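Local coordinates for protein Cif (Cell cycle inhibiting factor) (Escherichia coli, PDB 3EFY) that probably acts in host cells as a protein-glutamine deamidase that converts one glutamine of NEDD8 to glutamate, which inactivates cullin-RING ubiquitin ligases and blocks the cell cycle, at residues Ala14-Met18 / Phe55-Val59; Met18-Leu22 / Leu163-Asp167; Cys79-Tyr85 / Ala107-Leu113; Asp101-Lys106 / Ala134-Ile139. One frame throughout, in Å; residues are numbered along the deposited sequence.

Contact 1: residues Ala14-Met18 / Phe55-Val59; sequences ANAIM and FVLRV
Arg-58, Met-18 and Val-56 carry most of the buried surface where the central helix meets the antiparallel sheet in this C-terminal part of Cif, an arrangement characteristic of papain-like folds. Residues 14-18 are alpha-helical, with Met-18 N bonded to Ala-14 O at 3.0 Å. Residues 55-59 are extended and run nearly antiparallel to the helix (162°, axes 9.4 Å apart), with the CA atoms of Ala-14 and Arg-58 6.9 Å apart. Strand alternation points Val-56 and Arg-58 toward the helix and Leu-57 away. With chi1 to chi3 all t, Arg-58 is long enough to cross the gap: NE (2.8 Å) and NH2 (3.0 Å) both donate to Asn-15 OD1. Small Ala-14 lets the guanidinium lie close: Ala-14 CB sits over one face, 3.9 Å from Arg-58 NE. Flexible Met-18 (chi1 to chi3 all m) fills the space one turn on, SD lying 3.7 Å from Val-56 CG2 and 3.9 Å from Arg-58 CB. Tyr-29 and Phe-31 also touch Arg-58. The helix starts at Cys-10, assigned as an active-site residue. A buried cation held by a neutral amide, beside apolar surface, implies a directional bond without charge neutralisation by Asn-15.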
loop_
_atom_site.group_PDB
_atom_site.type_symbol
_atom_site.label_atom_id
_atom_site.label_comp_id
_atom_site.label_asym_id
_atom_site.label_seq_id
_atom_site.Cartn_x
_atom_site.Cartn_y
_atom_site.Cartn_z
ATOM N N ALA A 14 -9.590 4.322 -5.556
ATOM C CA ALA A 14 -10.412 4.086 -4.346
ATOM C C ALA A 14 -9.861 2.957 -3.498
ATOM O O ALA A 14 -9.765 3.063 -2.261
ATOM C CB ALA A 14 -11.851 3.800 -4.714
ATOM N N ASN A 15 -9.549 1.819 -4.136
ATOM C CA ASN A 15 -9.051 0.688 -3.367
ATOM C C ASN A 15 -7.729 0.984 -2.665
ATOM O O ASN A 15 -7.495 0.562 -1.538
ATOM C CB ASN A 15 -8.842 -0.502 -4.304
ATOM C CG ASN A 15 -10.110 -1.035 -4.890
ATOM O OD1 ASN A 15 -11.222 -0.701 -4.472
ATOM N ND2 ASN A 15 -9.952 -1.968 -5.864
ATOM N N ALA A 16 -6.848 1.749 -3.328
ATOM C CA ALA A 16 -5.575 2.106 -2.777
ATOM C C ALA A 16 -5.722 3.048 -1.564
ATOM O O ALA A 16 -4.967 2.955 -0.619
ATOM C CB ALA A 16 -4.713 2.736 -3.842
ATOM N N ILE A 17 -6.665 3.953 -1.645
ATOM C CA ILE A 17 -6.984 4.845 -0.546
ATOM C C ILE A 17 -7.516 4.065 0.658
ATOM O O ILE A 17 -7.080 4.308 1.810
ATOM C CB ILE A 17 -7.953 5.945 -0.948
ATOM C CG1 ILE A 17 -7.344 6.865 -2.005
ATOM C CG2 ILE A 17 -8.342 6.770 0.303
ATOM C CD1 ILE A 17 -8.353 7.726 -2.677
ATOM N N MET A 18 -8.377 3.066 0.431
ATOM C CA MET A 18 -8.817 2.207 1.529
ATOM C C MET A 18 -7.623 1.523 2.206
ATOM O O MET A 18 -7.570 1.454 3.440
ATOM C CB MET A 18 -9.836 1.170 1.048
ATOM C CG MET A 18 -11.120 1.780 0.546
ATOM S SD MET A 18 -12.074 2.685 1.783
ATOM C CE MET A 18 -12.865 1.310 2.673
ATOM N N PHE A 55 -14.517 7.135 10.294
ATOM C CA PHE A 55 -14.861 6.057 9.355
ATOM C C PHE A 55 -14.507 6.453 7.948
ATOM O O PHE A 55 -14.485 7.628 7.599
ATOM C CB PHE A 55 -16.371 5.794 9.360
ATOM C CG PHE A 55 -16.885 5.297 10.680
ATOM C CD1 PHE A 55 -16.994 3.935 10.911
ATOM C CD2 PHE A 55 -17.262 6.195 11.672
ATOM C CE1 PHE A 55 -17.476 3.450 12.157
ATOM C CE2 PHE A 55 -17.745 5.747 12.898
ATOM C CZ PHE A 55 -17.847 4.364 13.137
ATOM N N VAL A 56 -14.207 5.441 7.158
ATOM C CA VAL A 56 -14.030 5.631 5.711
ATOM C C VAL A 56 -15.062 4.792 4.968
ATOM O O VAL A 56 -15.298 3.619 5.323
ATOM C CB VAL A 56 -12.565 5.326 5.330
ATOM C CG1 VAL A 56 -12.065 3.897 5.683
ATOM C CG2 VAL A 56 -12.358 5.652 3.922
ATOM N N LEU A 57 -15.672 5.392 3.960
ATOM C CA LEU A 57 -16.717 4.822 3.167
ATOM C C LEU A 57 -16.278 4.731 1.718
ATOM O O LEU A 57 -15.994 5.780 1.068
ATOM C CB LEU A 57 -17.974 5.671 3.271
ATOM C CG LEU A 57 -19.197 5.289 2.490
ATOM C CD1 LEU A 57 -19.866 4.011 3.076
ATOM C CD2 LEU A 57 -20.222 6.451 2.525
ATOM N N ARG A 58 -16.213 3.487 1.204
ATOM C CA ARG A 58 -15.942 3.297 -0.231
ATOM C C ARG A 58 -17.255 3.205 -0.977
ATOM O O ARG A 58 -18.123 2.413 -0.612
ATOM C CB ARG A 58 -15.120 2.028 -0.492
ATOM C CG ARG A 58 -14.660 1.963 -1.945
ATOM C CD ARG A 58 -14.209 0.564 -2.268
ATOM N NE ARG A 58 -13.603 0.449 -3.599
ATOM C CZ ARG A 58 -14.258 0.507 -4.758
ATOM N NH1 ARG A 58 -15.561 0.717 -4.799
ATOM N NH2 ARG A 58 -13.585 0.373 -5.902
ATOM N N VAL A 59 -17.448 4.070 -1.975
ATOM C CA VAL A 59 -18.646 4.125 -2.755
ATOM C C VAL A 59 -18.451 3.606 -4.173
ATOM O O VAL A 59 -17.612 4.108 -4.905
ATOM C CB VAL A 59 -19.167 5.586 -2.915
ATOM C CG1 VAL A 59 -20.533 5.586 -3.603
ATOM C CG2 VAL A 59 -19.209 6.285 -1.504
#

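Contact 2: residues Met18-Leu22 / Leu163-Asp167; sequences MKLFL and LFEYD
The last turn of helix 10-22 runs at 39° to residues 163-166 of strand 159-166, with segment axes 9.1 Å apart. This places the end of the central helix of the papain-like fold over the outermost strand of its antiparallel sheet. Leu-22 N bonds to Met-18 O at 3.0 Å, and the CA atoms of Leu-22 and Tyr-166 come within 6.1 Å. Phe-164 and Tyr-166 point toward the helix, while Leu-163 and Glu-165 point away. Leu-22 (chi1 m, chi2 t) packs against both aromatic residues: its CD1 makes a CH-pi contact over the face of Phe-164, 3.7 Å from the centroid, and its CD2 lies 4.0 Å from Tyr-166 CB and 3.4 Å from Glu-165 O. Met-18 adds its CE 3.5 Å from Phe-164 CD1. Phe-21 (chi1 m) directs its ring edge at the face of Tyr-166 (chi1 p) in a T-shaped stack, centroids 4.7 Å apart and planes at 74°. A tyrosine suits this site because its face packs while its hydroxyl bonds to Asp-71. Lys-19 forms a salt bridge with Asp-23 of the second subunit. A water bridges the backbones, 2.7 Å from Phe-21 O and 3.0 Å from Asp-167 N.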
loop_
_atom_site.group_PDB
_atom_site.type_symbol
_atom_site.label_atom_id
_atom_site.label_comp_id
_atom_site.label_asym_id
_atom_site.label_seq_id
_atom_site.Cartn_x
_atom_site.Cartn_y
_atom_site.Cartn_z
ATOM N N MET A 18 -8.377 3.066 0.431
ATOM C CA MET A 18 -8.817 2.207 1.529
ATOM C C MET A 18 -7.623 1.523 2.206
ATOM O O MET A 18 -7.570 1.454 3.440
ATOM C CB MET A 18 -9.836 1.170 1.048
ATOM C CG MET A 18 -11.120 1.780 0.546
ATOM S SD MET A 18 -12.074 2.685 1.783
ATOM C CE MET A 18 -12.865 1.310 2.673
ATOM N N LYS A 19 -6.663 1.041 1.418
ATOM C CA LYS A 19 -5.463 0.399 1.993
ATOM C C LYS A 19 -4.675 1.406 2.863
ATOM O O LYS A 19 -4.189 1.063 3.961
ATOM C CB LYS A 19 -4.558 -0.169 0.908
ATOM C CG LYS A 19 -5.195 -1.328 0.146
ATOM C CD LYS A 19 -4.210 -1.904 -0.877
ATOM C CE LYS A 19 -4.828 -3.080 -1.691
ATOM N NZ LYS A 19 -3.963 -3.438 -2.898
ATOM N N LEU A 20 -4.562 2.640 2.385
ATOM C CA LEU A 20 -3.875 3.678 3.162
ATOM C C LEU A 20 -4.522 3.908 4.501
ATOM O O LEU A 20 -3.843 4.102 5.516
ATOM C CB LEU A 20 -3.808 5.018 2.381
ATOM C CG LEU A 20 -2.772 4.984 1.248
ATOM C CD1 LEU A 20 -2.905 6.252 0.409
ATOM C CD2 LEU A 20 -1.320 4.871 1.765
ATOM N N PHE A 21 -5.850 3.936 4.532
ATOM C CA PHE A 21 -6.544 4.158 5.808
ATOM C C PHE A 21 -6.501 2.974 6.751
ATOM O O PHE A 21 -6.497 3.161 7.963
ATOM C CB PHE A 21 -7.997 4.550 5.594
ATOM C CG PHE A 21 -8.174 6.040 5.313
ATOM C CD1 PHE A 21 -8.398 6.954 6.326
ATOM C CD2 PHE A 21 -8.032 6.550 4.037
ATOM C CE1 PHE A 21 -8.506 8.314 6.062
ATOM C CE2 PHE A 21 -8.143 7.884 3.791
ATOM C CZ PHE A 21 -8.374 8.786 4.789
ATOM N N LEU A 22 -6.546 1.775 6.199
ATOM C CA LEU A 22 -6.875 0.550 6.949
ATOM C C LEU A 22 -5.780 -0.464 7.173
ATOM O O LEU A 22 -5.851 -1.218 8.166
ATOM C CB LEU A 22 -8.046 -0.153 6.283
ATOM C CG LEU A 22 -9.299 0.693 6.117
ATOM C CD1 LEU A 22 -10.419 -0.024 5.294
ATOM C CD2 LEU A 22 -9.877 1.143 7.481
ATOM N N LEU A 163 -17.893 0.074 4.489
ATOM C CA LEU A 163 -17.738 1.038 5.581
ATOM C C LEU A 163 -16.812 0.449 6.654
ATOM O O LEU A 163 -17.092 -0.661 7.168
ATOM C CB LEU A 163 -19.074 1.339 6.189
ATOM C CG LEU A 163 -19.170 2.295 7.353
ATOM C CD1 LEU A 163 -18.610 3.694 6.981
ATOM C CD2 LEU A 163 -20.646 2.375 7.809
ATOM N N PHE A 164 -15.771 1.160 6.998
ATOM C CA PHE A 164 -14.810 0.720 7.991
ATOM C C PHE A 164 -14.468 1.824 8.990
ATOM O O PHE A 164 -14.292 2.989 8.608
ATOM C CB PHE A 164 -13.486 0.305 7.348
ATOM C CG PHE A 164 -13.528 -0.940 6.508
ATOM C CD1 PHE A 164 -13.970 -0.894 5.202
ATOM C CD2 PHE A 164 -13.022 -2.138 6.989
ATOM C CE1 PHE A 164 -13.932 -2.033 4.389
ATOM C CE2 PHE A 164 -12.983 -3.280 6.160
ATOM C CZ PHE A 164 -13.455 -3.193 4.854
ATOM N N GLU A 165 -14.272 1.473 10.276
ATOM C CA GLU A 165 -13.627 2.388 11.191
ATOM C C GLU A 165 -12.143 2.507 10.889
ATOM O O GLU A 165 -11.516 1.518 10.493
ATOM C CB GLU A 165 -13.849 1.883 12.636
ATOM C CG GLU A 165 -13.305 2.848 13.674
ATOM C CD GLU A 165 -13.453 2.386 15.131
ATOM O OE1 GLU A 165 -14.188 1.374 15.382
ATOM O OE2 GLU A 165 -12.812 3.083 15.990
ATOM N N TYR A 166 -11.560 3.697 11.038
ATOM C CA TYR A 166 -10.130 3.834 10.940
ATOM C C TYR A 166 -9.557 4.611 12.117
ATOM O O TYR A 166 -10.304 5.334 12.785
ATOM C CB TYR A 166 -9.732 4.508 9.627
ATOM C CG TYR A 166 -9.971 6.003 9.500
ATOM C CD1 TYR A 166 -9.001 6.939 9.914
ATOM C CD2 TYR A 166 -11.144 6.493 8.956
ATOM C CE1 TYR A 166 -9.196 8.263 9.765
ATOM C CE2 TYR A 166 -11.349 7.837 8.801
ATOM C CZ TYR A 166 -10.371 8.744 9.199
ATOM O OH TYR A 166 -10.524 10.119 9.045
ATOM N N ASP A 167 -8.256 4.437 12.307
ATOM C CA ASP A 167 -7.464 5.143 13.329
ATOM C C ASP A 167 -6.578 6.144 12.641
ATOM O O ASP A 167 -5.848 5.789 11.715
ATOM C CB ASP A 167 -6.604 4.141 14.053
ATOM C CG ASP A 167 -7.404 3.154 14.820
ATOM O OD1 ASP A 167 -8.373 3.571 15.491
ATOM O OD2 ASP A 167 -7.044 1.959 14.780
HETATM O O HOH W 1 -7.054 2.398 10.544
#

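Contact 3: residues Cys79-Tyr85 / Ala107-Leu113; sequences CRPAFLY and ALTPILL
Two short antiparallel strands, 81-85 and 111-112, pair here, with Ala-82 and Ile-111 as the hydrogen-bonded pair (CA-CA 5.3 Å) and Pro-81 and Leu-112 as the adjoining non-hydrogen-bonded pair (CA-CA 4.7 Å). Ala-82 N donates to Ile-111 O at 2.9 Å, and Ile-111 N returns a bond to Ala-82 O at 2.8 Å. Next along, Leu-113 N donates to Arg-80 O at 3.0 Å; as Leu-113 opens helix 113-124, this bond satisfies an amide that lies too early for a helical acceptor. Pro-81 has no N-H to offer, and its non-hydrogen-bonded position asks for none across this pair. Beyond Pro-110 the chains part, and one water fills the gap, accepting from Leu-84 N (3.1 Å) and donating to Ala-107 O (2.8 Å) and Thr-109 O (2.9 Å). Leu-84 O takes the indole N-H of Trp-102, Arg-80 reaches the carbonyls of Pro-73 and Pro-50, and Tyr-85 OH pairs with Asp-71. Small Ala-82 shares a face with Ile-111: Ala-82 CB lies 4.3 Å from Ile-111 CG1, and Ala-82 CB is also 4.2 Å from Leu-113 CB. Phe-83 (chi1 m) receives Pro-110 CB in an off-centre CH-pi contact, 4.1 Å from the ring centroid. The result is an edge of the papain-like antiparallel sheet, whose strand 81-85 leads directly to Gln-86, assigned to the active site.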
loop_
_atom_site.group_PDB
_atom_site.type_symbol
_atom_site.label_atom_id
_atom_site.label_comp_id
_atom_site.label_asym_id
_atom_site.label_seq_id
_atom_site.Cartn_x
_atom_site.Cartn_y
_atom_site.Cartn_z
ATOM N N CYS A 79 -24.920 18.150 11.225
ATOM C CA CYS A 79 -24.056 18.746 10.183
ATOM C C CYS A 79 -22.611 18.225 10.263
ATOM O O CYS A 79 -21.622 18.989 10.179
ATOM C CB CYS A 79 -24.094 20.278 10.223
ATOM S SG CYS A 79 -25.791 20.946 9.927
ATOM N N ARG A 80 -22.503 16.905 10.386
ATOM C CA ARG A 80 -21.218 16.260 10.476
ATOM C C ARG A 80 -20.389 16.493 9.213
ATOM O O ARG A 80 -20.911 16.289 8.123
ATOM C CB ARG A 80 -21.401 14.769 10.659
ATOM C CG ARG A 80 -20.138 14.099 11.112
ATOM C CD ARG A 80 -20.368 12.781 11.776
ATOM N NE ARG A 80 -19.141 12.125 12.189
ATOM C CZ ARG A 80 -19.080 11.027 12.970
ATOM N NH1 ARG A 80 -20.189 10.469 13.431
ATOM N NH2 ARG A 80 -17.932 10.497 13.265
ATOM N N PRO A 81 -19.134 16.920 9.355
ATOM C CA PRO A 81 -18.300 17.113 8.150
ATOM C C PRO A 81 -17.783 15.798 7.545
ATOM O O PRO A 81 -17.721 14.759 8.199
ATOM C CB PRO A 81 -17.122 17.945 8.636
ATOM C CG PRO A 81 -17.410 18.264 10.079
ATOM C CD PRO A 81 -18.514 17.464 10.572
ATOM N N ALA A 82 -17.434 15.868 6.263
ATOM C CA ALA A 82 -16.792 14.738 5.597
ATOM C C ALA A 82 -15.847 15.290 4.531
ATOM O O ALA A 82 -15.925 16.474 4.191
ATOM C CB ALA A 82 -17.859 13.856 4.975
ATOM N N PHE A 83 -15.007 14.422 3.961
ATOM C CA PHE A 83 -14.131 14.786 2.863
ATOM C C PHE A 83 -14.380 13.768 1.761
ATOM O O PHE A 83 -14.631 12.596 2.038
ATOM C CB PHE A 83 -12.703 14.782 3.298
ATOM C CG PHE A 83 -12.400 15.826 4.370
ATOM C CD1 PHE A 83 -11.915 17.068 4.012
ATOM C CD2 PHE A 83 -12.594 15.541 5.706
ATOM C CE1 PHE A 83 -11.634 18.032 4.977
ATOM C CE2 PHE A 83 -12.324 16.521 6.690
ATOM C CZ PHE A 83 -11.847 17.751 6.306
ATOM N N LEU A 84 -14.274 14.203 0.525
ATOM C CA LEU A 84 -14.437 13.304 -0.645
ATOM C C LEU A 84 -13.118 13.226 -1.401
ATOM O O LEU A 84 -12.530 14.242 -1.752
ATOM C CB LEU A 84 -15.512 13.850 -1.561
ATOM C CG LEU A 84 -16.072 12.848 -2.604
ATOM C CD1 LEU A 84 -17.601 13.086 -2.815
ATOM C CD2 LEU A 84 -15.273 13.084 -3.772
ATOM N N TYR A 85 -12.657 11.999 -1.684
ATOM C CA TYR A 85 -11.434 11.732 -2.401
ATOM C C TYR A 85 -11.786 10.890 -3.656
ATOM O O TYR A 85 -12.556 9.946 -3.587
ATOM C CB TYR A 85 -10.375 10.959 -1.592
ATOM C CG TYR A 85 -10.201 11.470 -0.164
ATOM C CD1 TYR A 85 -10.072 12.814 0.096
ATOM C CD2 TYR A 85 -10.206 10.575 0.908
ATOM C CE1 TYR A 85 -9.901 13.281 1.426
ATOM C CE2 TYR A 85 -10.043 11.035 2.201
ATOM C CZ TYR A 85 -9.928 12.384 2.444
ATOM O OH TYR A 85 -9.809 12.865 3.762
ATOM N N ALA A 107 -10.455 18.940 -2.758
ATOM C CA ALA A 107 -10.598 17.942 -1.703
ATOM C C ALA A 107 -10.288 18.458 -0.303
ATOM O O ALA A 107 -10.830 17.921 0.616
ATOM C CB ALA A 107 -9.701 16.722 -1.959
ATOM N N LEU A 108 -9.459 19.493 -0.140
ATOM C CA LEU A 108 -9.112 19.862 1.239
ATOM C C LEU A 108 -10.157 20.694 1.957
ATOM O O LEU A 108 -10.097 20.856 3.180
ATOM C CB LEU A 108 -7.717 20.470 1.359
ATOM C CG LEU A 108 -6.611 19.417 1.183
ATOM C CD1 LEU A 108 -5.300 20.047 1.444
ATOM C CD2 LEU A 108 -6.787 18.173 2.050
ATOM N N THR A 109 -11.169 21.129 1.224
ATOM C CA THR A 109 -12.332 21.750 1.861
ATOM C C THR A 109 -13.356 20.703 2.280
ATOM O O THR A 109 -13.841 19.949 1.425
ATOM C CB THR A 109 -12.939 22.748 0.890
ATOM O OG1 THR A 109 -11.951 23.779 0.668
ATOM C CG2 THR A 109 -14.194 23.434 1.467
ATOM N N PRO A 110 -13.732 20.669 3.564
ATOM C CA PRO A 110 -14.771 19.732 3.964
ATOM C C PRO A 110 -16.133 20.022 3.366
ATOM O O PRO A 110 -16.482 21.199 3.024
ATOM C CB PRO A 110 -14.831 19.894 5.474
ATOM C CG PRO A 110 -14.407 21.231 5.726
ATOM C CD PRO A 110 -13.352 21.537 4.690
ATOM N N ILE A 111 -16.891 18.952 3.205
ATOM C CA ILE A 111 -18.267 19.011 2.776
ATOM C C ILE A 111 -19.149 18.555 3.928
ATOM O O ILE A 111 -18.612 18.234 4.991
ATOM C CB ILE A 111 -18.538 18.179 1.505
ATOM C CG1 ILE A 111 -18.304 16.697 1.786
ATOM C CG2 ILE A 111 -17.661 18.729 0.348
ATOM C CD1 ILE A 111 -18.776 15.749 0.648
ATOM N N LEU A 112 -20.456 18.618 3.753
ATOM C CA LEU A 112 -21.408 18.081 4.744
ATOM C C LEU A 112 -21.744 16.655 4.346
ATOM O O LEU A 112 -22.141 16.370 3.200
ATOM C CB LEU A 112 -22.691 18.887 4.815
ATOM C CG LEU A 112 -22.549 20.330 5.349
ATOM C CD1 LEU A 112 -23.923 21.057 5.302
ATOM C CD2 LEU A 112 -21.965 20.313 6.745
ATOM N N LEU A 113 -21.591 15.746 5.292
ATOM C CA LEU A 113 -22.031 14.389 5.077
ATOM C C LEU A 113 -23.468 14.319 4.609
ATOM O O LEU A 113 -23.807 13.539 3.732
ATOM C CB LEU A 113 -21.807 13.566 6.362
ATOM C CG LEU A 113 -22.213 12.096 6.308
ATOM C CD1 LEU A 113 -21.441 11.331 5.204
ATOM C CD2 LEU A 113 -21.905 11.428 7.662
HETATM O O HOH W 2 -13.526 17.195 0.636
#

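Contact 4: residues Asp101-Lys106 / Ala134-Ile139; sequences DWMTHK and ATLFDI
In this papain-like fold, the C-terminal ends of helices 99-103 and 130-137 meet beside Gln-86, an assigned active-site residue. The CA atoms of Lys-106 and Ile-139 approach to 6.1 Å; Asp-138 leaves the helix in an extended conformation (psi 134°). The polar link is Lys-106, whose nearly extended chain (all t) brings NZ to Asp-138 O (2.8 Å) and Thr-135 O (2.9 Å), so a cation meets carbonyls at the helix end, where the dipole is negative. Packing is carried by Ile-139 and Trp-102 (chi1 t), with Trp-102 CE3 4.3 Å from Ile-139 CG1. The rim of the indole abuts the turn, Trp-102 CH2 3.4 Å from Leu-136 O and CZ3 3.9 Å from Ile-139 CA, while NE1 bonds to Leu-84 O; Phe-137 O accepts from Gln-86 NE2. Ile-139 (chi1 t, chi2 t) extends apolar CD1 to 3.7 Å from Asp-101 O and 4.3 Å from His-105 CB. Within residues 101-106, the His-105 side chain closes the turn, ND1 donating to Asp-101 O at 2.8 Å.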
loop_
_atom_site.group_PDB
_atom_site.type_symbol
_atom_site.label_atom_id
_atom_site.label_comp_id
_atom_site.label_asym_id
_atom_site.label_seq_id
_atom_site.Cartn_x
_atom_site.Cartn_y
_atom_site.Cartn_z
ATOM N N ASP A 101 -4.595 16.515 -8.764
ATOM C CA ASP A 101 -5.297 17.778 -8.990
ATOM C C ASP A 101 -6.476 17.951 -8.044
ATOM O O ASP A 101 -6.616 18.995 -7.400
ATOM C CB ASP A 101 -5.720 17.882 -10.431
ATOM C CG ASP A 101 -4.528 17.933 -11.386
ATOM O OD1 ASP A 101 -3.433 18.434 -10.977
ATOM O OD2 ASP A 101 -4.669 17.416 -12.518
ATOM N N TRP A 102 -7.297 16.898 -7.902
ATOM C CA TRP A 102 -8.406 16.933 -6.970
ATOM C C TRP A 102 -7.900 17.231 -5.542
ATOM O O TRP A 102 -8.476 18.069 -4.811
ATOM C CB TRP A 102 -9.178 15.603 -7.025
ATOM C CG TRP A 102 -10.339 15.553 -6.087
ATOM C CD1 TRP A 102 -10.373 14.885 -4.883
ATOM C CD2 TRP A 102 -11.591 16.247 -6.193
ATOM N NE1 TRP A 102 -11.583 15.087 -4.285
ATOM C CE2 TRP A 102 -12.350 15.930 -5.050
ATOM C CE3 TRP A 102 -12.159 17.120 -7.132
ATOM C CZ2 TRP A 102 -13.630 16.454 -4.847
ATOM C CZ3 TRP A 102 -13.430 17.587 -6.957
ATOM C CH2 TRP A 102 -14.176 17.254 -5.823
ATOM N N MET A 103 -6.860 16.521 -5.117
ATOM C CA MET A 103 -6.448 16.534 -3.716
ATOM C C MET A 103 -5.766 17.844 -3.313
ATOM O O MET A 103 -5.830 18.237 -2.118
ATOM C CB MET A 103 -5.572 15.349 -3.370
ATOM C CG MET A 103 -6.290 14.000 -3.564
ATOM S SD MET A 103 -7.643 13.782 -2.369
ATOM C CE MET A 103 -6.716 13.387 -0.940
ATOM N N THR A 104 -5.183 18.496 -4.309
ATOM C CA THR A 104 -4.440 19.759 -4.070
ATOM C C THR A 104 -5.315 20.995 -4.284
ATOM O O THR A 104 -4.818 22.143 -4.181
ATOM C CB THR A 104 -3.100 19.791 -4.887
ATOM O OG1 THR A 104 -3.317 19.709 -6.295
ATOM C CG2 THR A 104 -2.152 18.660 -4.454
ATOM N N HIS A 105 -6.588 20.792 -4.613
ATOM C CA HIS A 105 -7.517 21.853 -4.845
ATOM C C HIS A 105 -8.779 21.514 -4.023
ATOM O O HIS A 105 -8.769 21.630 -2.815
ATOM C CB HIS A 105 -7.680 22.129 -6.370
ATOM C CG HIS A 105 -6.383 22.516 -7.031
ATOM N ND1 HIS A 105 -5.530 21.588 -7.575
ATOM C CD2 HIS A 105 -5.727 23.711 -7.105
ATOM C CE1 HIS A 105 -4.431 22.192 -8.011
ATOM N NE2 HIS A 105 -4.528 23.483 -7.738
ATOM N N LYS A 106 -9.823 21.061 -4.633
ATOM C CA LYS A 106 -11.102 20.980 -3.977
ATOM C C LYS A 106 -11.203 20.043 -2.766
ATOM O O LYS A 106 -11.933 20.320 -1.822
ATOM C CB LYS A 106 -12.129 20.627 -5.026
ATOM C CG LYS A 106 -13.550 20.764 -4.584
ATOM C CD LYS A 106 -14.444 20.993 -5.753
ATOM C CE LYS A 106 -15.897 20.842 -5.418
ATOM N NZ LYS A 106 -16.763 21.290 -6.557
ATOM N N ALA A 134 -22.263 18.361 -10.110
ATOM C CA ALA A 134 -21.109 19.232 -10.296
ATOM C C ALA A 134 -20.538 19.784 -9.028
ATOM O O ALA A 134 -19.318 19.866 -8.868
ATOM C CB ALA A 134 -21.447 20.396 -11.231
ATOM N N THR A 135 -21.405 20.169 -8.097
ATOM C CA THR A 135 -20.964 20.714 -6.810
ATOM C C THR A 135 -20.134 19.711 -6.009
ATOM O O THR A 135 -19.131 20.053 -5.431
ATOM C CB THR A 135 -22.122 21.211 -5.975
ATOM O OG1 THR A 135 -22.688 22.366 -6.634
ATOM C CG2 THR A 135 -21.659 21.645 -4.600
ATOM N N LEU A 136 -20.528 18.454 -6.093
ATOM C CA LEU A 136 -19.823 17.388 -5.358
ATOM C C LEU A 136 -18.561 16.882 -6.069
ATOM O O LEU A 136 -17.542 16.642 -5.421
ATOM C CB LEU A 136 -20.767 16.222 -5.086
ATOM C CG LEU A 136 -21.862 16.512 -4.045
ATOM C CD1 LEU A 136 -22.980 15.453 -4.073
ATOM C CD2 LEU A 136 -21.184 16.649 -2.634
ATOM N N PHE A 137 -18.642 16.699 -7.399
ATOM C CA PHE A 137 -17.645 15.876 -8.079
ATOM C C PHE A 137 -16.738 16.616 -9.069
ATOM O O PHE A 137 -15.661 16.131 -9.381
ATOM C CB PHE A 137 -18.321 14.717 -8.822
ATOM C CG PHE A 137 -19.038 13.735 -7.915
ATOM C CD1 PHE A 137 -18.309 12.794 -7.206
ATOM C CD2 PHE A 137 -20.413 13.751 -7.793
ATOM C CE1 PHE A 137 -18.970 11.914 -6.324
ATOM C CE2 PHE A 137 -21.056 12.877 -6.954
ATOM C CZ PHE A 137 -20.323 11.965 -6.208
ATOM N N ASP A 138 -17.197 17.777 -9.574
ATOM C CA ASP A 138 -16.391 18.534 -10.545
ATOM C C ASP A 138 -15.395 19.490 -9.872
ATOM O O ASP A 138 -15.739 20.212 -8.951
ATOM C CB ASP A 138 -17.295 19.254 -11.545
ATOM C CG ASP A 138 -16.487 19.806 -12.732
ATOM O OD1 ASP A 138 -16.074 19.014 -13.606
ATOM O OD2 ASP A 138 -16.133 21.001 -12.685
ATOM N N ILE A 139 -14.154 19.508 -10.338
ATOM C CA ILE A 139 -13.100 20.278 -9.709
ATOM C C ILE A 139 -13.416 21.797 -9.669
ATOM O O ILE A 139 -13.002 22.502 -8.752
ATOM C CB ILE A 139 -11.727 20.001 -10.357
ATOM C CG1 ILE A 139 -10.596 20.448 -9.422
ATOM C CG2 ILE A 139 -11.676 20.566 -11.791
ATOM C CD1 ILE A 139 -9.190 20.047 -9.796
#

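In the fold
Contacts 1 and 2 are buried and hold the same helix, 10-22, against neighbouring strands 54-61 and 159-166; Met-18 serves both. Their chemistry shifts along the helix: a buried arginine-amide bond in contact 1 gives way to aromatic and aliphatic packing in contact 2. Contacts 3 and 4 are only partly buried and lie toward the other edge of the sheet. Contact 3 relies on backbone pairing, contact 4 on a lysine reaching helix-end carbonyls, and Trp-102 joins them through its bond to Leu-84. Tyr-85 of contact 3 touches Ile-17 and Phe-21, linking it to contacts 1 and 2, whereas contact 4 touches neither and is about 22 Å, centre to centre, from contact 2.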